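Local coordinates for Thiol:disulfide interchange protein DsbA (Pseudomonas aeruginosa, PDB 4ZL8) that probably introduces disulfide bonds into other periplasmic proteins by passing on its own redox-active disulfide, at residues 29-34 / 60-65; 35-40 / 151-156; 16-21 / 159-164; 78-83 / 123-128; 45-50 / 174-179. The protein carries 1 engineered substitution. All blocks are in the same frame, centred on the assembly; numbering follows the deposited sequence.

Interaction 1. Residues 29-34 / 60-65; sequences VVELFW and FVRLPA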
# COMPACT_ATOMS: atom_id res chain seq x y z
N VAL A 29 -0.10 -9.65 2.22
CA VAL A 29 -0.28 -9.13 0.87
C VAL A 29 -0.06 -7.63 0.94
O VAL A 29 -0.80 -6.93 1.64
CB VAL A 29 -1.69 -9.39 0.33
CG1 VAL A 29 -1.83 -8.80 -1.06
CG2 VAL A 29 -1.99 -10.89 0.32
N VAL A 30 0.98 -7.14 0.26
CA VAL A 30 1.29 -5.72 0.23
C VAL A 30 1.00 -5.13 -1.14
O VAL A 30 1.42 -5.69 -2.15
CB VAL A 30 2.79 -5.51 0.52
CG1 VAL A 30 3.14 -4.02 0.42
CG2 VAL A 30 3.17 -6.04 1.89
N GLU A 31 0.24 -4.04 -1.16
CA GLU A 31 0.15 -3.21 -2.36
C GLU A 31 1.01 -1.98 -2.12
O GLU A 31 0.69 -1.16 -1.25
CB GLU A 31 -1.28 -2.78 -2.67
CG GLU A 31 -1.33 -2.01 -3.99
CD GLU A 31 -2.51 -1.10 -4.18
OE1 GLU A 31 -3.28 -0.83 -3.26
OE2 GLU A 31 -2.63 -0.57 -5.32
N LEU A 32 2.11 -1.86 -2.86
CA LEU A 32 2.88 -0.61 -2.85
C LEU A 32 2.19 0.36 -3.80
O LEU A 32 1.82 -0.01 -4.93
CB LEU A 32 4.34 -0.83 -3.25
CG LEU A 32 5.16 -1.64 -2.22
CD1 LEU A 32 5.23 -3.06 -2.67
CD2 LEU A 32 6.57 -1.06 -2.06
N PHE A 33 1.99 1.58 -3.32
CA PHE A 33 1.15 2.53 -4.06
C PHE A 33 1.62 3.95 -3.76
O PHE A 33 2.43 4.19 -2.88
CB PHE A 33 -0.33 2.37 -3.67
CG PHE A 33 -0.69 3.10 -2.43
CD1 PHE A 33 -0.18 2.71 -1.20
CD2 PHE A 33 -1.52 4.20 -2.47
CE1 PHE A 33 -0.48 3.41 -0.07
CE2 PHE A 33 -1.82 4.91 -1.33
CZ PHE A 33 -1.32 4.50 -0.14
N TRP A 34 1.07 4.90 -4.51
CA TRP A 34 1.15 6.31 -4.19
C TRP A 34 -0.25 6.86 -4.44
O TRP A 34 -0.87 6.58 -5.46
CB TRP A 34 2.21 7.00 -5.07
CG TRP A 34 2.16 8.49 -5.14
CD1 TRP A 34 1.95 9.37 -4.11
CD2 TRP A 34 2.29 9.29 -6.33
NE1 TRP A 34 1.95 10.66 -4.59
CE2 TRP A 34 2.16 10.63 -5.95
CE3 TRP A 34 2.53 8.99 -7.67
CZ2 TRP A 34 2.23 11.68 -6.85
CZ3 TRP A 34 2.60 10.04 -8.59
CH2 TRP A 34 2.45 11.37 -8.17
N PHE A 60 -3.67 -8.01 4.61
CA PHE A 60 -3.51 -7.08 3.51
C PHE A 60 -3.09 -5.73 4.05
O PHE A 60 -3.70 -5.20 4.99
CB PHE A 60 -4.82 -6.93 2.73
CG PHE A 60 -4.75 -5.88 1.66
CD1 PHE A 60 -4.14 -6.14 0.47
CD2 PHE A 60 -5.29 -4.63 1.89
CE1 PHE A 60 -4.06 -5.15 -0.51
CE2 PHE A 60 -5.21 -3.65 0.93
CZ PHE A 60 -4.60 -3.91 -0.25
N VAL A 61 -2.08 -5.14 3.43
CA VAL A 61 -1.68 -3.80 3.79
C VAL A 61 -1.22 -3.04 2.58
O VAL A 61 -0.71 -3.59 1.62
CB VAL A 61 -0.60 -3.80 4.83
CG1 VAL A 61 0.63 -4.45 4.29
CG2 VAL A 61 -0.32 -2.39 5.34
N ARG A 62 -1.46 -1.74 2.64
CA ARG A 62 -0.88 -0.85 1.68
C ARG A 62 0.38 -0.28 2.25
O ARG A 62 0.48 -0.02 3.45
CB ARG A 62 -1.82 0.29 1.32
CG ARG A 62 -2.90 -0.12 0.34
CD ARG A 62 -3.61 1.09 -0.22
NE ARG A 62 -4.69 0.65 -1.09
CZ ARG A 62 -5.86 0.20 -0.66
NH1 ARG A 62 -6.13 0.17 0.64
NH2 ARG A 62 -6.76 -0.20 -1.54
N LEU A 63 1.36 -0.08 1.38
CA LEU A 63 2.62 0.52 1.76
C LEU A 63 2.92 1.64 0.77
O LEU A 63 2.97 1.39 -0.43
CB LEU A 63 3.74 -0.52 1.68
CG LEU A 63 5.07 -0.09 2.28
CD1 LEU A 63 5.00 0.04 3.80
CD2 LEU A 63 6.12 -1.12 1.85
N PRO A 64 3.11 2.86 1.28
CA PRO A 64 3.39 3.95 0.34
C PRO A 64 4.80 3.85 -0.18
O PRO A 64 5.72 3.59 0.58
CB PRO A 64 3.24 5.19 1.21
CG PRO A 64 3.69 4.74 2.55
CD PRO A 64 3.21 3.31 2.67
N ALA A 65 4.97 4.06 -1.48
CA ALA A 65 6.28 4.09 -2.12
C ALA A 65 6.84 5.49 -1.90
O ALA A 65 6.26 6.49 -2.34
CB ALA A 65 6.17 3.77 -3.59
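Strands 29-33 and 60-64 run parallel, and their side chains alternate between two faces of the sheet. On the face of Val29, Glu31 and Phe33, the neighbouring residues are Phe60, Arg62 and Pro64. The main bump here is the aliphatic arm of Arg62. Its CD sits over the centre of the Phe33 ring, a CH-pi contact 3.9 Å from Arg62 CD to the ring centroid. Phe33 has CG in the crowded position between N and carbonyl carbon (chi1 83°), which swings the ring across that arm. Glu31 lies alongside Arg62 and forms a salt bridge, Glu31 OE1 to Arg62 NE 3.0 Å. The bond is bent and weak; Arg62 NH2 also pairs with Glu44. Val29 CG1 meets the edge of the Phe60 ring. On the other face, Val30 CG1 rests on Leu63 CB and Val30 CG2 on Val61 CG1, both at 3.8 Å. Leu32 and Leu63 lie side by side, with Leu32 CD2 3.9 Å from Leu63 CD2. Five backbone hydrogen bonds join the two segments; the shortest is Val61 N to Val29 O, 2.8 Å and nearly along the C=O axis. Helix 38-52 connects the two strands, so this is the beta-alpha-beta unit of the thioredoxin fold.

Interaction 2. Residues 35-40 / 151-156; sequences YGCPHC and TGVPTM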
# COMPACT_ATOMS: atom_id res chain seq x y z
N TYR A 35 -0.76 7.67 -3.53
CA TYR A 35 -2.08 8.27 -3.71
C TYR A 35 -2.23 9.04 -5.03
O TYR A 35 -3.33 9.10 -5.57
CB TYR A 35 -2.40 9.24 -2.58
CG TYR A 35 -2.83 8.68 -1.24
CD1 TYR A 35 -3.93 7.85 -1.11
CD2 TYR A 35 -2.21 9.11 -0.08
CE1 TYR A 35 -4.36 7.41 0.13
CE2 TYR A 35 -2.62 8.68 1.16
CZ TYR A 35 -3.70 7.85 1.27
OH TYR A 35 -4.07 7.48 2.54
N GLY A 36 -1.15 9.64 -5.53
CA GLY A 36 -1.21 10.44 -6.74
C GLY A 36 -1.03 9.66 -8.04
O GLY A 36 -1.07 10.25 -9.11
N CYS A 37 -0.83 8.35 -7.93
CA CYS A 37 -0.54 7.48 -9.05
C CYS A 37 -1.84 7.13 -9.78
O CYS A 37 -2.72 6.51 -9.21
CB CYS A 37 0.20 6.25 -8.51
SG CYS A 37 0.05 4.68 -9.38
N PRO A 38 -1.97 7.56 -11.06
CA PRO A 38 -3.26 7.30 -11.72
C PRO A 38 -3.58 5.81 -11.93
O PRO A 38 -4.76 5.45 -11.87
CB PRO A 38 -3.15 8.04 -13.05
CG PRO A 38 -1.93 8.78 -13.03
CD PRO A 38 -1.10 8.43 -11.84
N HIS A 39 -2.58 4.97 -12.20
CA HIS A 39 -2.87 3.54 -12.33
C HIS A 39 -3.34 2.98 -10.99
O HIS A 39 -4.16 2.06 -10.96
CB HIS A 39 -1.66 2.75 -12.79
CG HIS A 39 -1.23 3.03 -14.20
ND1 HIS A 39 -0.40 2.17 -14.90
CD2 HIS A 39 -1.47 4.07 -15.02
CE1 HIS A 39 -0.17 2.66 -16.10
NE2 HIS A 39 -0.81 3.82 -16.20
N CYS A 40 -2.81 3.51 -9.89
CA CYS A 40 -3.20 3.08 -8.56
C CYS A 40 -4.66 3.43 -8.33
O CYS A 40 -5.47 2.60 -7.89
CB CYS A 40 -2.32 3.74 -7.51
SG CYS A 40 -0.50 3.42 -7.73
N THR A 151 10.38 -0.68 -8.12
CA THR A 151 10.80 0.53 -8.82
C THR A 151 9.63 1.28 -9.45
O THR A 151 9.83 2.20 -10.25
CB THR A 151 11.87 0.25 -9.90
OG1 THR A 151 11.39 -0.73 -10.81
CG2 THR A 151 13.17 -0.22 -9.25
N GLY A 152 8.42 0.90 -9.09
CA GLY A 152 7.25 1.64 -9.50
C GLY A 152 6.02 1.03 -8.88
O GLY A 152 6.09 -0.00 -8.18
N VAL A 153 4.88 1.66 -9.13
CA VAL A 153 3.62 1.31 -8.51
C VAL A 153 2.50 1.35 -9.55
O VAL A 153 2.66 2.02 -10.59
CB VAL A 153 3.30 2.25 -7.33
CG1 VAL A 153 4.31 2.05 -6.21
CG2 VAL A 153 3.25 3.70 -7.76
N PRO A 154 1.39 0.65 -9.29
CA PRO A 154 1.18 -0.27 -8.16
C PRO A 154 1.96 -1.57 -8.36
O PRO A 154 2.06 -2.08 -9.48
CB PRO A 154 -0.32 -0.50 -8.19
CG PRO A 154 -0.72 -0.28 -9.63
CD PRO A 154 0.21 0.75 -10.17
N THR A 155 2.49 -2.11 -7.26
CA THR A 155 3.20 -3.38 -7.26
C THR A 155 2.75 -4.17 -6.06
O THR A 155 2.55 -3.62 -4.97
CB THR A 155 4.71 -3.18 -7.21
OG1 THR A 155 5.14 -2.51 -8.39
CG2 THR A 155 5.47 -4.51 -7.10
N MET A 156 2.55 -5.46 -6.27
CA MET A 156 2.13 -6.36 -5.21
C MET A 156 3.31 -7.21 -4.74
O MET A 156 4.16 -7.61 -5.53
CB MET A 156 1.09 -7.34 -5.75
CG MET A 156 -0.12 -6.71 -6.39
SD MET A 156 -1.05 -5.61 -5.30
CE MET A 156 -1.47 -6.69 -3.96
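Val153 and Pro154 pack against the redox-active disulfide between Cys37 and Cys40. The contact is apolar. Val153 CG2 touches both sulfurs, at 3.7 Å from Cys37 SG and 3.8 Å from Cys40 SG. Pro154 CD lies 3.7 Å from Cys40 SG and 3.8 Å from His39 CB. Cys37 SG and Cys40 SG are bonded at 2.1 Å. Cys37 SG is anti to the backbone N (chi1 152°), while Cys40 SG is anti to its carbonyl carbon (chi1 -58°), and so the sulfurs meet. The peptide bond before Pro154 is cis, which turns the loop so that both Val153 and Pro154 face the sulfurs. This is the cis-proline loop of thioredoxin-fold oxidoreductases. One step out, Thr155 OG1 donates to Gly152 O (2.7 Å) and ties the loop across its bend. Cys37 is the N-cap of helix 38-52, whose N-terminal end would be expected to stabilise a Cys37 thiolate in the reduced enzyme. Pro154 leads into strand 155-158, which pairs with strand 27-33, and Val153 also touches Trp71 of helix 70-84.

Interaction 3. Residues 16-21 / 159-164; sequences SSPVPV and NGKYRF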
# COMPACT_ATOMS: atom_id res chain seq x y z
N SER A 16 15.08 -13.47 -4.10
CA SER A 16 16.11 -14.38 -3.64
C SER A 16 16.42 -14.18 -2.14
O SER A 16 16.90 -15.11 -1.48
CB SER A 16 17.36 -14.30 -4.49
OG SER A 16 18.07 -13.09 -4.31
N SER A 17 16.14 -12.97 -1.64
CA SER A 17 16.23 -12.66 -0.21
C SER A 17 14.83 -12.26 0.28
O SER A 17 14.47 -11.10 0.22
CB SER A 17 17.22 -11.51 0.03
OG SER A 17 18.55 -11.88 -0.30
N PRO A 18 14.04 -13.25 0.73
CA PRO A 18 12.71 -12.95 1.27
C PRO A 18 12.77 -11.96 2.42
O PRO A 18 13.75 -11.89 3.16
CB PRO A 18 12.20 -14.31 1.75
CG PRO A 18 12.98 -15.32 0.98
CD PRO A 18 14.33 -14.70 0.72
N VAL A 19 11.71 -11.18 2.53
CA VAL A 19 11.63 -10.06 3.45
C VAL A 19 10.67 -10.43 4.59
O VAL A 19 9.64 -11.06 4.36
CB VAL A 19 11.12 -8.82 2.70
CG1 VAL A 19 11.05 -7.61 3.58
CG2 VAL A 19 12.02 -8.54 1.46
N PRO A 20 11.00 -10.04 5.84
CA PRO A 20 10.07 -10.33 6.93
C PRO A 20 8.73 -9.66 6.70
O PRO A 20 8.64 -8.60 6.09
CB PRO A 20 10.77 -9.75 8.17
CG PRO A 20 12.24 -9.71 7.78
CD PRO A 20 12.26 -9.43 6.31
N VAL A 21 7.68 -10.28 7.23
CA VAL A 21 6.32 -9.76 7.06
C VAL A 21 5.90 -8.92 8.27
O VAL A 21 6.43 -9.07 9.36
CB VAL A 21 5.29 -10.87 6.80
CG1 VAL A 21 5.65 -11.63 5.52
CG2 VAL A 21 5.18 -11.82 7.99
N ASN A 159 3.66 -12.32 0.86
CA ASN A 159 4.41 -12.96 1.95
C ASN A 159 5.91 -12.67 1.96
O ASN A 159 6.72 -13.50 2.36
CB ASN A 159 4.15 -14.47 2.00
CG ASN A 159 3.89 -14.95 3.40
OD1 ASN A 159 3.49 -14.18 4.27
ND2 ASN A 159 4.14 -16.24 3.63
N GLY A 160 6.26 -11.46 1.55
CA GLY A 160 7.64 -11.03 1.55
C GLY A 160 8.50 -11.75 0.52
O GLY A 160 9.72 -11.65 0.55
N LYS A 161 7.85 -12.47 -0.39
CA LYS A 161 8.53 -13.46 -1.23
C LYS A 161 8.30 -13.30 -2.72
O LYS A 161 9.16 -13.70 -3.50
CB LYS A 161 8.08 -14.89 -0.83
CG LYS A 161 8.66 -15.39 0.47
CD LYS A 161 8.09 -16.77 0.81
CE LYS A 161 8.30 -17.10 2.28
NZ LYS A 161 7.56 -18.30 2.73
N TYR A 162 7.12 -12.84 -3.13
CA TYR A 162 6.74 -12.87 -4.55
C TYR A 162 6.34 -11.48 -4.98
O TYR A 162 5.45 -10.87 -4.37
CB TYR A 162 5.57 -13.83 -4.80
CG TYR A 162 5.73 -15.18 -4.19
CD1 TYR A 162 6.62 -16.10 -4.71
CD2 TYR A 162 4.99 -15.54 -3.07
CE1 TYR A 162 6.76 -17.36 -4.13
CE2 TYR A 162 5.13 -16.77 -2.50
CZ TYR A 162 6.01 -17.67 -3.03
OH TYR A 162 6.16 -18.91 -2.48
N ARG A 163 6.96 -10.97 -6.05
CA ARG A 163 6.66 -9.62 -6.54
C ARG A 163 6.04 -9.69 -7.91
O ARG A 163 6.49 -10.45 -8.76
CB ARG A 163 7.94 -8.77 -6.57
CG ARG A 163 7.71 -7.30 -6.86
CD ARG A 163 9.02 -6.54 -7.06
NE ARG A 163 9.72 -6.98 -8.25
CZ ARG A 163 11.03 -7.21 -8.33
NH1 ARG A 163 11.54 -7.59 -9.47
NH2 ARG A 163 11.83 -7.09 -7.27
N PHE A 164 5.00 -8.88 -8.13
CA PHE A 164 4.31 -8.87 -9.42
C PHE A 164 3.55 -7.56 -9.58
O PHE A 164 3.33 -6.85 -8.60
CB PHE A 164 3.38 -10.08 -9.58
CG PHE A 164 2.41 -10.30 -8.46
CD1 PHE A 164 2.82 -10.90 -7.27
CD2 PHE A 164 1.05 -9.96 -8.59
CE1 PHE A 164 1.93 -11.13 -6.24
CE2 PHE A 164 0.15 -10.21 -7.55
CZ PHE A 164 0.61 -10.79 -6.38
O HOH W 1 9.06 -13.62 3.85
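This is a loop-to-turn backbone contact at the end of the thioredoxin-fold sheet where strands 155-158 and 162-165 turn. Segment 16-21 belongs to the loop between strands 13-14 and 27-33. It lies against the turn that joins the two antiparallel strands, where a classic beta bulge sets Lys161 and Tyr162 opposite the single residue Val158. The main link is Val19 N to Gly160 O, 2.8 Å and nearly straight at 166°. The N-H lies in the carbonyl plane and uses a lone pair. Pro18 CA also leans on Gly160 O, and Gly160 CA points its hydrogen at Val19 O. Gly160 has a positive phi, and a CB there would clash with Val19 O, so its lack of a side chain lets the loop come close. Side chains pack around this link. Pro18 CB touches Lys161 CG at 3.9 Å. The extended Lys161 chain ends in a salt bridge with Glu186. Val21 CG1 reaches Asn159 OD1 at 3.6 Å. That amide is held by Glu28 N and by Glu186. Val19 packs on Leu144, Ala147 and Tyr148 of helix 132-148. A water bridges the two backbones by donating both hydrogens, to Val19 O at 2.7 Å and to Asn159 O at 2.8 Å.

Interaction 4. Residues 78-83 / 123-128; sequences FLTLIS and EKFLST. Engineered in segment 78-83: Ile82 (natural residue Glu).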
# COMPACT_ATOMS: atom_id res chain seq x y z
N PHE A 78 -0.34 9.19 4.41
CA PHE A 78 -0.87 7.83 4.58
C PHE A 78 -0.49 7.26 5.94
O PHE A 78 -1.34 6.76 6.68
CB PHE A 78 -0.34 6.91 3.49
CG PHE A 78 -0.69 5.46 3.69
CD1 PHE A 78 -1.93 4.97 3.32
CD2 PHE A 78 0.21 4.60 4.27
CE1 PHE A 78 -2.26 3.65 3.52
CE2 PHE A 78 -0.12 3.27 4.46
CZ PHE A 78 -1.36 2.81 4.07
N LEU A 79 0.79 7.33 6.27
CA LEU A 79 1.26 6.74 7.52
C LEU A 79 0.71 7.45 8.74
O LEU A 79 0.43 6.82 9.76
CB LEU A 79 2.79 6.70 7.57
CG LEU A 79 3.43 5.79 6.54
CD1 LEU A 79 4.94 6.01 6.47
CD2 LEU A 79 3.13 4.33 6.82
N THR A 80 0.49 8.76 8.63
CA THR A 80 -0.12 9.54 9.69
C THR A 80 -1.55 9.06 9.93
O THR A 80 -1.97 8.86 11.07
CB THR A 80 -0.08 11.04 9.38
OG1 THR A 80 1.29 11.47 9.35
CG2 THR A 80 -0.80 11.84 10.43
N LEU A 81 -2.29 8.88 8.84
CA LEU A 81 -3.67 8.43 8.95
C LEU A 81 -3.76 7.02 9.52
O LEU A 81 -4.65 6.72 10.32
CB LEU A 81 -4.35 8.51 7.58
CG LEU A 81 -4.50 9.90 6.99
CD1 LEU A 81 -4.94 9.83 5.55
CD2 LEU A 81 -5.44 10.73 7.81
N ILE A 82 -2.85 6.13 9.10
CA ILE A 82 -2.76 4.81 9.72
C ILE A 82 -2.53 4.90 11.24
O ILE A 82 -3.22 4.26 12.02
CB ILE A 82 -1.64 3.97 9.07
CG1 ILE A 82 -2.01 3.58 7.65
CG2 ILE A 82 -1.34 2.73 9.90
CD1 ILE A 82 -3.14 2.61 7.55
N SER A 83 -1.58 5.73 11.66
CA SER A 83 -1.29 5.89 13.08
C SER A 83 -2.51 6.37 13.84
O SER A 83 -2.78 5.93 14.98
CB SER A 83 -0.14 6.89 13.25
OG SER A 83 0.05 7.26 14.61
N GLU A 123 -5.43 19.15 14.76
CA GLU A 123 -4.29 19.30 15.66
C GLU A 123 -3.60 17.95 15.87
O GLU A 123 -2.37 17.86 15.91
CB GLU A 123 -4.71 19.91 17.00
CG GLU A 123 -4.98 21.41 16.93
CD GLU A 123 -3.91 22.18 16.16
OE1 GLU A 123 -2.72 22.07 16.53
OE2 GLU A 123 -4.25 22.88 15.18
N LYS A 124 -4.38 16.88 16.00
CA LYS A 124 -3.78 15.55 16.13
C LYS A 124 -3.12 15.10 14.82
O LYS A 124 -2.05 14.48 14.84
CB LYS A 124 -4.82 14.52 16.58
CG LYS A 124 -4.24 13.14 16.87
CD LYS A 124 -3.35 13.16 18.09
CE LYS A 124 -2.81 11.78 18.43
NZ LYS A 124 -1.95 11.81 19.66
N PHE A 125 -3.73 15.41 13.68
CA PHE A 125 -3.09 15.09 12.42
C PHE A 125 -1.72 15.78 12.32
O PHE A 125 -0.73 15.13 11.99
CB PHE A 125 -3.95 15.50 11.22
CG PHE A 125 -3.28 15.22 9.91
CD1 PHE A 125 -3.35 13.96 9.33
CD2 PHE A 125 -2.50 16.18 9.30
CE1 PHE A 125 -2.70 13.69 8.15
CE2 PHE A 125 -1.84 15.90 8.10
CZ PHE A 125 -1.94 14.67 7.53
N LEU A 126 -1.67 17.07 12.57
CA LEU A 126 -0.42 17.81 12.45
C LEU A 126 0.63 17.30 13.44
O LEU A 126 1.79 17.13 13.06
CB LEU A 126 -0.67 19.31 12.60
CG LEU A 126 -1.49 19.92 11.45
CD1 LEU A 126 -1.85 21.33 11.77
CD2 LEU A 126 -0.71 19.88 10.14
N SER A 127 0.26 17.08 14.70
CA SER A 127 1.20 16.58 15.70
C SER A 127 1.73 15.20 15.31
O SER A 127 2.92 14.91 15.45
CB SER A 127 0.53 16.51 17.07
OG SER A 127 1.41 16.00 18.06
N THR A 128 0.84 14.35 14.81
CA THR A 128 1.25 13.02 14.40
C THR A 128 2.14 13.09 13.16
O THR A 128 3.18 12.45 13.08
CB THR A 128 0.03 12.10 14.13
OG1 THR A 128 -0.78 12.03 15.30
CG2 THR A 128 0.47 10.69 13.76
O HOH W 2 -1.85 9.33 15.98
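Segments 78-83 of helix 70-84 and 123-128 of helix 122-129 cross at 119°, with their axes 9.6 Å apart at closest approach. The nearest CA atoms are those of Thr80 and Thr128, 6.0 Å apart. Two methyls fill this gap: Thr80 CG2 and Thr128 CG2 meet at 3.7 Å. Both are anti to their backbone N, which points them across the interface. Thr80 CG2 also touches Phe125 at CD1 and CE1, 3.5 Å from each, and the two side chains cross at about a right angle. Leu81 CD2 adds a second methyl at Phe125 CE1, 4.0 Å away. The hydroxyls turn back to their own helices: Thr128 OG1 donates to Lys124 O and Thr80 OG1 is hydrogen-bonded to Gln76 O. Ser83 adopts two conformations, and in one of them a water links its OG to Thr128 OG1, donating to Thr128 OG1 at 3.0 Å. Phe125 also packs on Met111 and Leu115 of helix 108-116. This is packing between helices of the helical domain that DsbA proteins carry as an insertion in the thioredoxin fold.

Interaction 5. Residues 45-50 / 174-179; sequences PTIVPW and ETLKLA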
# COMPACT_ATOMS: atom_id res chain seq x y z
N PRO A 45 -11.01 0.15 -7.73
CA PRO A 45 -12.29 -0.59 -7.77
C PRO A 45 -12.13 -2.10 -7.89
O PRO A 45 -13.08 -2.86 -7.62
CB PRO A 45 -13.01 -0.01 -9.00
CG PRO A 45 -12.30 1.26 -9.30
CD PRO A 45 -10.90 1.15 -8.80
N THR A 46 -10.94 -2.55 -8.26
CA THR A 46 -10.65 -3.98 -8.35
C THR A 46 -10.09 -4.51 -7.03
O THR A 46 -10.59 -5.50 -6.48
CB THR A 46 -9.67 -4.26 -9.50
OG1 THR A 46 -10.28 -3.84 -10.74
CG2 THR A 46 -9.34 -5.74 -9.61
N ILE A 47 -9.09 -3.84 -6.48
CA ILE A 47 -8.39 -4.37 -5.33
C ILE A 47 -9.17 -4.12 -4.02
O ILE A 47 -9.11 -4.93 -3.11
CB ILE A 47 -6.93 -3.84 -5.24
CG1 ILE A 47 -6.16 -4.65 -4.19
CG2 ILE A 47 -6.86 -2.32 -4.94
CD1 ILE A 47 -4.69 -4.41 -4.20
N VAL A 48 -9.92 -3.04 -3.93
CA VAL A 48 -10.63 -2.75 -2.68
C VAL A 48 -11.62 -3.86 -2.29
O VAL A 48 -11.50 -4.42 -1.19
CB VAL A 48 -11.30 -1.36 -2.70
CG1 VAL A 48 -12.25 -1.19 -1.49
CG2 VAL A 48 -10.24 -0.25 -2.68
N PRO A 49 -12.59 -4.21 -3.14
CA PRO A 49 -13.52 -5.22 -2.66
C PRO A 49 -12.84 -6.57 -2.41
O PRO A 49 -13.21 -7.30 -1.48
CB PRO A 49 -14.56 -5.33 -3.78
CG PRO A 49 -13.90 -4.74 -5.00
CD PRO A 49 -12.89 -3.75 -4.51
N TRP A 50 -11.86 -6.91 -3.22
CA TRP A 50 -11.11 -8.15 -3.02
C TRP A 50 -10.42 -8.16 -1.67
O TRP A 50 -10.45 -9.16 -0.93
CB TRP A 50 -10.09 -8.30 -4.16
CG TRP A 50 -9.12 -9.46 -4.04
CD1 TRP A 50 -9.32 -10.73 -4.46
CD2 TRP A 50 -7.79 -9.42 -3.50
NE1 TRP A 50 -8.20 -11.51 -4.20
CE2 TRP A 50 -7.26 -10.72 -3.61
CE3 TRP A 50 -7.01 -8.41 -2.93
CZ2 TRP A 50 -5.96 -11.04 -3.17
CZ3 TRP A 50 -5.72 -8.73 -2.50
CH2 TRP A 50 -5.21 -10.04 -2.62
N GLU A 174 -6.37 -10.41 -13.32
CA GLU A 174 -5.32 -11.41 -13.33
C GLU A 174 -4.38 -11.19 -12.14
O GLU A 174 -3.85 -12.14 -11.58
CB GLU A 174 -4.53 -11.34 -14.64
CG GLU A 174 -5.28 -11.82 -15.87
CD GLU A 174 -6.27 -10.81 -16.44
OE1 GLU A 174 -6.34 -9.65 -15.95
OE2 GLU A 174 -6.98 -11.16 -17.41
N THR A 175 -4.15 -9.93 -11.76
CA THR A 175 -3.30 -9.60 -10.62
C THR A 175 -3.85 -10.21 -9.33
O THR A 175 -3.09 -10.76 -8.50
CB THR A 175 -3.14 -8.08 -10.48
OG1 THR A 175 -2.57 -7.55 -11.68
CG2 THR A 175 -2.23 -7.69 -9.34
N LEU A 176 -5.16 -10.13 -9.14
CA LEU A 176 -5.79 -10.69 -7.94
C LEU A 176 -5.83 -12.21 -8.00
O LEU A 176 -5.67 -12.87 -6.97
CB LEU A 176 -7.22 -10.18 -7.82
CG LEU A 176 -7.53 -8.70 -7.86
CD1 LEU A 176 -9.04 -8.50 -7.65
CD2 LEU A 176 -6.74 -7.97 -6.83
N LYS A 177 -6.07 -12.78 -9.17
CA LYS A 177 -6.02 -14.24 -9.28
C LYS A 177 -4.64 -14.76 -8.96
O LYS A 177 -4.49 -15.80 -8.31
CB LYS A 177 -6.41 -14.70 -10.69
CG LYS A 177 -7.83 -14.47 -11.05
CD LYS A 177 -8.11 -15.01 -12.46
CE LYS A 177 -9.53 -14.74 -12.87
NZ LYS A 177 -9.75 -15.15 -14.28
N LEU A 178 -3.60 -14.06 -9.42
CA LEU A 178 -2.24 -14.45 -9.12
C LEU A 178 -1.97 -14.31 -7.63
O LEU A 178 -1.37 -15.21 -7.01
CB LEU A 178 -1.28 -13.63 -9.99
CG LEU A 178 0.20 -13.80 -9.68
CD1 LEU A 178 0.68 -15.24 -9.77
CD2 LEU A 178 1.00 -12.93 -10.63
N ALA A 179 -2.43 -13.23 -7.02
CA ALA A 179 -2.30 -13.09 -5.57
C ALA A 179 -2.96 -14.27 -4.86
O ALA A 179 -2.38 -14.83 -3.93
CB ALA A 179 -2.90 -11.78 -5.08
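Leu176 is the side chain that bridges helices 38-52 and 172-188. Leu176 CB lies over the five-membered ring of Trp50, a CH-pi contact 4.0 Å from the ring centroid and only 12° off the normal. Leu176 CG, anti to the carbonyl carbon (chi1 -53°), comes within 3.9 Å of Thr46 CG2. From there the two methyls part. CD1 runs into the step between Thr46 and Trp50, one turn apart on the facing helix. Leu176 CD1 meets Trp50 CB at 3.7 Å and presses on Thr46 CG2 at 3.4 Å, tighter than a usual carbon contact. Leu176 CD2 lies over the same face of the indole, 3.8 Å from Trp50 CD2, and also lies against Ile47. One turn on from Leu176, Ala179 CB touches the far end of the indole, 3.7 Å from Trp50 CZ2. Trp50 CG is anti to the backbone N, which sends the ring out toward helix 172-188. The indole is anchored there by a hydrogen bond from NE1 to Asp180. The axes of the two segments are 10.5 Å apart and at 33°, so these segments run in roughly the same direction. Ile47 also touches Phe60 and Arg62 of strand 58-64, and Ala179 touches Phe164 of strand 162-165. The arrangement is thus two helices packed side by side on one face of the central sheet, as in the thioredoxin fold.

Overall arrangement
The centre of interaction 1 is about 2 Å from the centre of the chain, and the others are arranged around it. Interaction 2 is the redox site. The centres of interactions 1 and 2 are about 9 Å apart; Leu32 N to Thr155 O, 2.8 Å, is a probable hydrogen bond between them. The sheet continues to interaction 3 through a probable hydrogen bond from Met156 N to Phe164 O, 2.8 Å. Interaction 5 uses the same helix as the CxxC motif of interaction 2 and touches interaction 1 through Ile47 and Phe60. Interaction 4 reaches the core through Phe78, whose CD1 is 3.5 Å from Phe33 CZ and 3.4 Å from Tyr35 OH. Interactions 4 and 5 lie on opposite sides of the chain's centre, with centres about 28 Å apart.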